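Local coordinates for protein chitosanase (Gynuella sunshinyii YC6258, PDB 6LWU) that probably hydrolyses chitosan, as a family 46 glycoside hydrolase of the lysozyme clan, and is seen here with bound glucosamine units, at residues F184-K189 against S213-L218. The protein carries 1 engineered substitution. Residues are numbered along the deposited sequence; the frame is centred on the assembly and turned at random.
Sequences FLKIRK and SLMKLL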
ATOM      1  N   PHE A 184      -8.057 -15.034  -2.768  1.00 30.36           N
ATOM      2  CA  PHE A 184      -7.563 -13.862  -2.053  1.00 27.61           C
ATOM      3  C   PHE A 184      -8.067 -12.573  -2.690  1.00 26.87           C
ATOM      4  O   PHE A 184      -8.463 -11.637  -1.986  1.00 26.74           O
ATOM      5  CB  PHE A 184      -6.030 -13.869  -2.018  1.00 26.85           C
ATOM      6  CG  PHE A 184      -5.430 -12.605  -1.439  1.00 27.94           C
ATOM      7  CD1 PHE A 184      -5.295 -12.447  -0.061  1.00 26.78           C
ATOM      8  CD2 PHE A 184      -5.024 -11.567  -2.269  1.00 25.44           C
ATOM      9  CE1 PHE A 184      -4.747 -11.272   0.479  1.00 29.07           C
ATOM     10  CE2 PHE A 184      -4.482 -10.397  -1.743  1.00 24.67           C
ATOM     11  CZ  PHE A 184      -4.343 -10.247  -0.362  1.00 26.66           C
ATOM     12  N   LEU A 185      -8.040 -12.498  -4.023  1.00 25.03           N
ATOM     13  CA  LEU A 185      -8.500 -11.291  -4.700  1.00 24.86           C
ATOM     14  C   LEU A 185      -9.971 -11.021  -4.401  1.00 30.69           C
ATOM     15  O   LEU A 185     -10.369  -9.868  -4.201  1.00 28.41           O
ATOM     16  CB  LEU A 185      -8.270 -11.416  -6.206  1.00 17.33           C
ATOM     17  CG  LEU A 185      -6.893 -11.051  -6.755  1.00 30.09           C
ATOM     18  CD1 LEU A 185      -5.805 -11.445  -5.765  1.00 33.58           C
ATOM     19  CD2 LEU A 185      -6.657 -11.710  -8.125  1.00 24.30           C
ATOM     20  N   LYS A 186     -10.791 -12.082  -4.376  1.00 27.27           N
ATOM     21  CA  LYS A 186     -12.216 -11.935  -4.127  1.00 27.57           C
ATOM     22  C   LYS A 186     -12.499 -11.613  -2.666  1.00 30.35           C
ATOM     23  O   LYS A 186     -13.392 -10.809  -2.366  1.00 31.70           O
ATOM     24  CB  LYS A 186     -12.954 -13.206  -4.553  1.00 27.74           C
ATOM     25  CG  LYS A 186     -13.487 -13.121  -5.958  1.00 27.31           C
ATOM     26  CD  LYS A 186     -13.408 -14.446  -6.675  1.00 30.63           C
ATOM     27  CE  LYS A 186     -13.985 -15.578  -5.848  1.00 30.05           C
ATOM     28  NZ  LYS A 186     -14.872 -16.390  -6.736  1.00 45.04           N
ATOM     29  N   ILE A 187     -11.774 -12.249  -1.741  1.00 27.14           N
ATOM     30  CA  ILE A 187     -11.913 -11.900  -0.330  1.00 28.38           C
ATOM     31  C   ILE A 187     -11.497 -10.451  -0.107  1.00 34.32           C
ATOM     32  O   ILE A 187     -12.143  -9.715   0.655  1.00 32.96           O
ATOM     33  CB  ILE A 187     -11.107 -12.879   0.547  1.00 29.58           C
ATOM     34  CG1 ILE A 187     -11.938 -14.132   0.845  1.00 31.41           C
ATOM     35  CG2 ILE A 187     -10.664 -12.213   1.857  1.00 31.17           C
ATOM     36  CD1 ILE A 187     -11.158 -15.245   1.523  1.00 31.24           C
ATOM     37  N   ARG A 188     -10.436 -10.008  -0.796  1.00 31.22           N
ATOM     38  CA  ARG A 188      -9.992  -8.622  -0.667  1.00 27.79           C
ATOM     39  C   ARG A 188     -11.071  -7.656  -1.129  1.00 30.01           C
ATOM     40  O   ARG A 188     -11.384  -6.674  -0.437  1.00 26.63           O
ATOM     41  CB  ARG A 188      -8.677  -8.382  -1.425  1.00 26.29           C
ATOM     42  CG  ARG A 188      -7.991  -7.064  -1.038  1.00 25.66           C
ATOM     43  CD  ARG A 188      -6.722  -6.768  -1.839  1.00 26.66           C
ATOM     44  NE  ARG A 188      -6.269  -5.380  -1.683  1.00 26.89           N
ATOM     45  CZ  ARG A 188      -5.428  -4.762  -2.510  1.00 27.01           C
ATOM     46  NH1 ARG A 188      -4.929  -5.387  -3.570  1.00 29.86           N
ATOM     47  NH2 ARG A 188      -5.090  -3.511  -2.293  1.00 21.95           N
ATOM     48  N   LYS A 189     -11.668  -7.923  -2.291  1.00 27.20           N
ATOM     49  CA  LYS A 189     -12.710  -7.023  -2.767  1.00 29.88           C
ATOM     50  C   LYS A 189     -13.880  -6.960  -1.786  1.00 29.51           C
ATOM     51  O   LYS A 189     -14.454  -5.882  -1.579  1.00 29.23           O
ATOM     52  CB  LYS A 189     -13.170  -7.444  -4.162  1.00 27.39           C
ATOM     53  CG  LYS A 189     -13.823  -6.317  -4.957  1.00 32.12           C
ATOM     54  CD  LYS A 189     -14.406  -6.823  -6.269  1.00 32.50           C
ATOM     55  CE  LYS A 189     -15.158  -5.725  -7.020  1.00 39.60           C
ATOM     56  NZ  LYS A 189     -15.540  -6.183  -8.391  1.00 39.36           N
ATOM     57  N   SER A 213      -8.291  -4.820 -11.621  1.00 28.16           N
ATOM     58  CA  SER A 213      -7.116  -4.791 -12.495  1.00 31.18           C
ATOM     59  C   SER A 213      -6.174  -5.953 -12.202  1.00 27.67           C
ATOM     60  O   SER A 213      -5.631  -6.572 -13.124  1.00 24.96           O
ATOM     61  CB  SER A 213      -6.372  -3.466 -12.339  1.00 32.66           C
ATOM     62  OG  SER A 213      -7.029  -2.419 -13.024  1.00 31.14           O
ATOM     63  N   LEU A 214      -5.957  -6.257 -10.922  1.00 29.82           N
ATOM     64  CA  LEU A 214      -5.197  -7.448 -10.562  1.00 28.35           C
ATOM     65  C   LEU A 214      -5.913  -8.714 -11.017  1.00 30.57           C
ATOM     66  O   LEU A 214      -5.281  -9.645 -11.519  1.00 30.67           O
ATOM     67  CB  LEU A 214      -4.958  -7.477  -9.051  1.00 28.97           C
ATOM     68  CG  LEU A 214      -4.100  -6.371  -8.417  1.00 27.93           C
ATOM     69  CD1 LEU A 214      -4.230  -6.366  -6.897  1.00 24.13           C
ATOM     70  CD2 LEU A 214      -2.641  -6.522  -8.817  1.00 30.71           C
ATOM     71  N   MET A 215      -7.234  -8.775 -10.830  1.00 33.13           N
ATOM     72  CA  MET A 215      -8.003  -9.931 -11.280  1.00 30.41           C
ATOM     73  C   MET A 215      -7.908 -10.102 -12.794  1.00 28.83           C
ATOM     74  O   MET A 215      -7.860 -11.230 -13.296  1.00 32.64           O
ATOM     75  CB  MET A 215      -9.470  -9.783 -10.839  1.00 31.65           C
ATOM     76  CG  MET A 215     -10.394 -10.976 -11.157  1.00 22.84           C
ATOM     77  SD  MET A 215     -10.014 -12.517 -10.276  1.00 28.85           S
ATOM     78  CE  MET A 215     -10.686 -12.263  -8.645  1.00 21.50           C
ATOM     79  N   LYS A 216      -7.888  -9.001 -13.512  1.00 27.10           N
ATOM     80  CA  LYS A 216      -7.827  -8.976 -14.987  1.00 29.11           C
ATOM     81  C   LYS A 216      -6.509  -9.575 -15.478  1.00 33.79           C
ATOM     82  O   LYS A 216      -6.526 -10.267 -16.474  1.00 30.80           O
ATOM     83  CB  LYS A 216      -8.050  -7.550 -15.461  1.00 25.61           C
ATOM     84  CG  LYS A 216      -7.804  -7.307 -16.929  1.00 33.58           C
ATOM     85  CD  LYS A 216      -6.965  -6.102 -17.215  1.00 41.92           C
ATOM     86  CE  LYS A 216      -7.621  -5.104 -18.141  1.00 56.24           C
ATOM     87  NZ  LYS A 216      -6.736  -3.936 -18.391  1.00 54.76           N
ATOM     88  N   LEU A 217      -5.418  -9.267 -14.795  1.00 28.68           N
ATOM     89  CA  LEU A 217      -4.114  -9.836 -15.132  1.00 33.28           C
ATOM     90  C   LEU A 217      -4.085 -11.331 -14.854  1.00 33.67           C
ATOM     91  O   LEU A 217      -3.431 -12.096 -15.579  1.00 33.63           O
ATOM     92  CB  LEU A 217      -3.003  -9.138 -14.339  1.00 27.75           C
ATOM     93  CG  LEU A 217      -2.790  -7.633 -14.484  1.00 24.16           C
ATOM     94  CD1 LEU A 217      -1.653  -7.226 -13.580  1.00 31.74           C
ATOM     95  CD2 LEU A 217      -2.488  -7.220 -15.916  1.00 27.92           C
ATOM     96  N   LEU A 218      -4.766 -11.764 -13.788  1.00 29.08           N
ATOM     97  CA  LEU A 218      -4.832 -13.192 -13.494  1.00 33.44           C
ATOM     98  C   LEU A 218      -5.565 -13.931 -14.597  1.00 33.37           C
ATOM     99  O   LEU A 218      -5.056 -14.914 -15.144  1.00 41.47           O
ATOM    100  CB  LEU A 218      -5.509 -13.434 -12.142  1.00 30.77           C
ATOM    101  CG  LEU A 218      -5.772 -14.901 -11.768  1.00 29.45           C
ATOM    102  CD1 LEU A 218      -4.519 -15.751 -11.884  1.00 26.28           C
ATOM    103  CD2 LEU A 218      -6.388 -15.021 -10.358  1.00 24.41           C
TER
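Leu185 faces Met215 where helix 177-193 and helix 209-219 run nearly antiparallel, the axes of 184-189 and 213-218 coming within 10.5 Å at 164° between their directions. The two CA atoms of this pair lie 6.7 Å apart, and no hydrogen bond joins the segments. Leu185 packs against the backbone of 213-218: its CD2 lies 3.9 Å from CA of Met215, and the same methyl meets CD2 of Leu218 at 4.0 Å. Partly exposed Met215 packs along the flank of this leucine nearer Lys186. With CG anti to the backbone N (chi1 -176°) and bends at the next two torsions, its chain folds back so that CE rests 3.5 Å from CB of Leu185. That methyl also touches the aliphatic part of exposed Lys186, 4.0 Å from its CG. On the inner flank, CD1 of Leu214 abuts the guanidinium edge of Arg188, near its plane and 3.5 Å from NH1, the two side chains crossing at about a right angle. The charge itself is met by helix 134-147, through a salt bridge from NH2 to Asp142 and a hydrogen bond from NE to His147. Between 184-189 and 213-218 the packing is thus mainly apolar, while a Lys189-Asp212 salt bridge links the same helices and buried Arg188, its side chain about 8 Å from a bound glucosamine unit, is anchored to a third.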